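Local coordinates for kinetochore protein Mis16 (Schizosaccharomyces japonicus, PDB 4XYH) that probably serves as a histone-binding WD-repeat subunit at the centromere, recognising histone H4 and the CENP-A chaperone Scm3, at residues L198-E203 against C208-K213; I147-L150 against G156-F159. All coordinates share one frame; numbering follows the deposited sequence.

How the contacts relate
The chain first makes contact 2. Strand 146-150 turns back after five intervening residues and pairs with strand 156-160, which closes a beta hairpin. The chain then runs on, by way of strands 169-170, 176-178 and 187-190, before contact 1 closes a second hairpin, between strands 197-201 and 207-211. The two contacts are in series and neither encloses the other. Each joins the two middle strands of a blade of the WD-repeat beta propeller, and the two blades are neighbours. The centres of contact 1 and contact 2 are about 10 Å apart. The sheets pack directly: Leu198 CD1 touches Ala148 CB at 3.8 Å, Thr200 CG2 meets Leu150 CD2, and Ile212 CD1 approaches Ile158 CG2.

Contact 1 (L198-E203 against C208-K213); sequences LATGTE and CVWDIK
The Trp-Thr-His part of a WD-repeat hydrogen-bond network joins strands 197-201 and 207-211, through Trp210 NE1 and Thr200 OG1. The bond is 2.9 Å long and nearly straight, with N-H...O at 177°. OG1 lies in the indole plane, at the ring edge. It sits between the backbone N and carbonyl carbon of Thr200 (chi1 58°), which turns it to the indole. His181 NE2 is a second hydrogen-bond partner of OG1, so this buried hydroxyl is held from two residues. Thr200 CG2 also lies 3.7 Å from Trp210 NE1.

The strands are the middle pair of a propeller blade and run antiparallel. Leu198 with Trp210 and Thr200 with Cys208 are hydrogen-bonded pairs; Ala199 with Val209 is non-hydrogen-bonded. Trp210 N gives a 2.8 Å bond to Leu198 O, and Cys208 N gives one of the same length to Thr200 O. On the face with Trp210, Leu198 CD2 comes to 3.8 Å from Trp210 CB. A leucine in place of Trp210 would probably leave Thr200 OG1 without the indole N-H, with His181 as its remaining partner of the two, and open a gap where the indole lies. Ala199 is on the other face, its CB 4.4 Å from Val209 CG2.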
loop_
_atom_site.group_PDB
_atom_site.type_symbol
_atom_site.label_atom_id
_atom_site.label_comp_id
_atom_site.label_asym_id
_atom_site.label_seq_id
_atom_site.Cartn_x
_atom_site.Cartn_y
_atom_site.Cartn_z
ATOM N N LEU A 198 3.131 14.719 -7.307
ATOM C CA LEU A 198 3.240 13.564 -6.413
ATOM C C LEU A 198 4.166 13.882 -5.247
ATOM O O LEU A 198 4.859 14.906 -5.249
ATOM C CB LEU A 198 3.766 12.330 -7.153
ATOM C CG LEU A 198 5.208 12.410 -7.669
ATOM C CD1 LEU A 198 5.834 11.037 -7.743
ATOM C CD2 LEU A 198 5.225 13.063 -9.050
ATOM N N ALA A 199 4.194 13.001 -4.260
ATOM C CA ALA A 199 5.064 13.213 -3.107
ATOM C C ALA A 199 5.788 11.942 -2.700
ATOM O O ALA A 199 5.278 10.833 -2.894
ATOM C CB ALA A 199 4.258 13.754 -1.932
ATOM N N THR A 200 6.974 12.114 -2.117
ATOM C CA THR A 200 7.745 10.993 -1.602
ATOM C C THR A 200 8.311 11.294 -0.204
ATOM O O THR A 200 8.563 12.453 0.137
ATOM C CB THR A 200 8.909 10.640 -2.536
ATOM O OG1 THR A 200 9.752 11.790 -2.700
ATOM C CG2 THR A 200 8.389 10.200 -3.890
ATOM N N GLY A 201 8.496 10.241 0.592
ATOM C CA GLY A 201 9.098 10.337 1.903
ATOM C C GLY A 201 9.960 9.100 2.112
ATOM O O GLY A 201 9.565 7.993 1.739
ATOM N N THR A 202 11.146 9.278 2.684
ATOM C CA THR A 202 12.066 8.159 2.847
ATOM C C THR A 202 12.720 8.133 4.223
ATOM O O THR A 202 12.351 8.886 5.124
ATOM C CB THR A 202 13.206 8.189 1.811
ATOM O OG1 THR A 202 14.173 9.181 2.191
ATOM C CG2 THR A 202 12.678 8.471 0.391
ATOM N N GLU A 203 13.736 7.286 4.338
ATOM C CA GLU A 203 14.544 7.174 5.540
ATOM C C GLU A 203 15.386 8.425 5.828
ATOM O O GLU A 203 15.846 8.603 6.948
ATOM C CB GLU A 203 15.427 5.908 5.445
ATOM C CG GLU A 203 14.560 4.628 5.488
ATOM C CD GLU A 203 15.238 3.346 4.993
ATOM O OE1 GLU A 203 16.489 3.275 4.964
ATOM O OE2 GLU A 203 14.495 2.393 4.639
ATOM N N CYS A 208 9.470 15.110 -0.255
ATOM C CA CYS A 208 9.593 15.930 -1.442
ATOM C C CYS A 208 8.280 15.982 -2.186
ATOM O O CYS A 208 7.570 14.992 -2.259
ATOM C CB CYS A 208 10.694 15.409 -2.357
ATOM S SG CYS A 208 12.326 15.492 -1.645
ATOM N N VAL A 209 7.958 17.148 -2.735
ATOM C CA VAL A 209 6.805 17.276 -3.614
ATOM C C VAL A 209 7.338 17.552 -5.015
ATOM O O VAL A 209 8.221 18.393 -5.201
ATOM C CB VAL A 209 5.837 18.386 -3.164
ATOM C CG1 VAL A 209 4.723 18.588 -4.207
ATOM C CG2 VAL A 209 5.246 18.049 -1.784
ATOM N N TRP A 210 6.813 16.811 -5.985
ATOM C CA TRP A 210 7.322 16.811 -7.337
ATOM C C TRP A 210 6.226 17.221 -8.316
ATOM O O TRP A 210 5.041 17.054 -8.047
ATOM C CB TRP A 210 7.856 15.421 -7.717
ATOM C CG TRP A 210 8.813 14.772 -6.716
ATOM C CD1 TRP A 210 8.479 13.988 -5.647
ATOM C CD2 TRP A 210 10.252 14.822 -6.740
ATOM N NE1 TRP A 210 9.615 13.553 -5.001
ATOM C CE2 TRP A 210 10.714 14.054 -5.650
ATOM C CE3 TRP A 210 11.189 15.459 -7.570
ATOM C CZ2 TRP A 210 12.067 13.907 -5.363
ATOM C CZ3 TRP A 210 12.533 15.305 -7.295
ATOM C CH2 TRP A 210 12.965 14.530 -6.194
ATOM N N ASP A 211 6.621 17.731 -9.468
ATOM C CA ASP A 211 5.640 18.080 -10.491
ATOM C C ASP A 211 6.189 17.707 -11.867
ATOM O O ASP A 211 7.216 18.223 -12.287
ATOM C CB ASP A 211 5.297 19.565 -10.401
ATOM C CG ASP A 211 4.220 19.987 -11.386
ATOM O OD1 ASP A 211 3.543 19.115 -11.979
ATOM O OD2 ASP A 211 4.047 21.213 -11.559
ATOM N N ILE A 212 5.519 16.789 -12.555
ATOM C CA ILE A 212 6.022 16.309 -13.840
ATOM C C ILE A 212 5.093 16.671 -14.991
ATOM O O ILE A 212 5.367 16.308 -16.135
ATOM C CB ILE A 212 6.235 14.769 -13.844
ATOM C CG1 ILE A 212 4.908 14.063 -13.557
ATOM C CG2 ILE A 212 7.316 14.384 -12.859
ATOM C CD1 ILE A 212 4.843 12.660 -14.077
ATOM N N LYS A 213 3.997 17.361 -14.677
ATOM C CA LYS A 213 3.090 17.909 -15.694
ATOM C C LYS A 213 3.846 18.664 -16.792
ATOM O O LYS A 213 4.610 19.587 -16.507
ATOM C CB LYS A 213 2.062 18.845 -15.049
ATOM C CG LYS A 213 1.011 19.378 -16.021
ATOM C CD LYS A 213 -0.242 19.876 -15.282
ATOM C CE LYS A 213 -1.478 19.948 -16.199
ATOM N NZ LYS A 213 -1.864 18.624 -16.795
#

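Contact 2 (I147-L150 against G156-F159); sequences IATL and GYIF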
loop_
_atom_site.group_PDB
_atom_site.type_symbol
_atom_site.label_atom_id
_atom_site.label_comp_id
_atom_site.label_asym_id
_atom_site.label_seq_id
_atom_site.Cartn_x
_atom_site.Cartn_y
_atom_site.Cartn_z
ATOM N N ILE A 147 3.722 5.653 -14.477
ATOM C CA ILE A 147 4.040 4.987 -13.202
ATOM C C ILE A 147 5.154 5.749 -12.479
ATOM O O ILE A 147 6.157 6.141 -13.101
ATOM C CB ILE A 147 4.511 3.520 -13.389
ATOM C CG1 ILE A 147 3.620 2.744 -14.366
ATOM C CG2 ILE A 147 4.647 2.798 -12.016
ATOM C CD1 ILE A 147 2.199 2.589 -13.910
ATOM N N ALA A 148 4.972 5.983 -11.180
ATOM C CA ALA A 148 6.060 6.488 -10.345
ATOM C C ALA A 148 6.559 5.360 -9.453
ATOM O O ALA A 148 5.766 4.532 -9.013
ATOM C CB ALA A 148 5.606 7.673 -9.508
ATOM N N THR A 149 7.863 5.311 -9.192
ATOM C CA THR A 149 8.405 4.332 -8.243
ATOM C C THR A 149 9.429 4.975 -7.342
ATOM O O THR A 149 9.900 6.064 -7.633
ATOM C CB THR A 149 9.109 3.116 -8.923
ATOM O OG1 THR A 149 10.412 3.501 -9.379
ATOM C CG2 THR A 149 8.302 2.547 -10.077
ATOM N N LEU A 150 9.776 4.287 -6.251
ATOM C CA LEU A 150 10.922 4.643 -5.409
ATOM C C LEU A 150 11.977 3.546 -5.497
ATOM O O LEU A 150 11.681 2.369 -5.240
ATOM C CB LEU A 150 10.503 4.815 -3.956
ATOM C CG LEU A 150 9.990 6.171 -3.496
ATOM C CD1 LEU A 150 9.448 6.059 -2.048
ATOM C CD2 LEU A 150 11.089 7.236 -3.615
ATOM N N GLY A 156 13.476 8.792 -7.035
ATOM C CA GLY A 156 12.178 8.451 -7.605
ATOM C C GLY A 156 12.366 8.158 -9.084
ATOM O O GLY A 156 13.347 8.614 -9.672
ATOM N N TYR A 157 11.452 7.400 -9.691
ATOM C CA TYR A 157 11.500 7.178 -11.137
ATOM C C TYR A 157 10.123 7.312 -11.784
ATOM O O TYR A 157 9.090 7.031 -11.166
ATOM C CB TYR A 157 12.093 5.803 -11.468
ATOM C CG TYR A 157 13.533 5.641 -11.010
ATOM C CD1 TYR A 157 14.583 6.140 -11.772
ATOM C CD2 TYR A 157 13.837 5.005 -9.810
ATOM C CE1 TYR A 157 15.897 6.001 -11.365
ATOM C CE2 TYR A 157 15.163 4.863 -9.381
ATOM C CZ TYR A 157 16.178 5.364 -10.169
ATOM O OH TYR A 157 17.475 5.238 -9.765
ATOM N N ILE A 158 10.116 7.748 -13.035
ATOM C CA ILE A 158 8.888 7.809 -13.801
ATOM C C ILE A 158 8.986 6.946 -15.052
ATOM O O ILE A 158 10.001 6.969 -15.757
ATOM C CB ILE A 158 8.554 9.237 -14.202
ATOM C CG1 ILE A 158 8.527 10.131 -12.951
ATOM C CG2 ILE A 158 7.225 9.256 -14.931
ATOM C CD1 ILE A 158 7.348 9.870 -11.999
ATOM N N PHE A 159 7.929 6.186 -15.310
ATOM C CA PHE A 159 7.838 5.325 -16.484
ATOM C C PHE A 159 6.582 5.688 -17.256
ATOM O O PHE A 159 5.531 5.888 -16.653
ATOM C CB PHE A 159 7.782 3.845 -16.088
ATOM C CG PHE A 159 8.977 3.361 -15.307
ATOM C CD1 PHE A 159 9.114 3.664 -13.955
ATOM C CD2 PHE A 159 9.950 2.566 -15.913
ATOM C CE1 PHE A 159 10.204 3.195 -13.230
ATOM C CE2 PHE A 159 11.039 2.100 -15.190
ATOM C CZ PHE A 159 11.160 2.413 -13.843
#
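Ile147 O is held by two groups of the partner strand. Phe159 N donates to it at 2.8 Å, and Ile158 CA makes a C-H...O contact with it at 3.3 Å. The CD1 edge of the Phe159 ring also faces this oxygen, which lies near the ring plane. The site is a beta hairpin between the two middle strands of a propeller blade. The strands run antiparallel, with an angle of 156° between their directions. Ile147 with Phe159 and Thr149 with Tyr157 are the hydrogen-bonded pairs. Each pair exchanges two backbone N-H...O bonds.

Thr149 and Phe159 occupy the positions that Thr200 and Trp210 hold in contact 1. A phenyl ring has no N-H to give, so the side chains meet by packing instead. Thr149 CG2 lies 3.7 Å from Phe159 CE1, in an oblique approach. The two side chains cross at about a right angle. Thr149 OG1 sits in the ring plane at the Phe159 edge and is hydrogen-bonded with His130 NE2. This is consistent with the Thr-His link of a WD-repeat network, with phenylalanine at the tryptophan position. Leu89 of strand 87-97 packs on Ile147, Thr149 and Phe159.

Tyr157 shares this face, and its side chain crosses that of Thr149 at a slant. Its CB is 3.5 Å from Thr149 OG1. The Tyr157 OH is hydrogen-bonded with Glu131 and Asn155, and His130 meets the ring edge-to-face. The other face carries Ala148, Leu150 and Ile158. There Ile158 CG1 is anti to the carbonyl carbon (chi1 -54°), the second torsion (chi2 -70°) bends the chain end toward the partner strand, and CD1 comes to 3.8 Å from Ala148 CB.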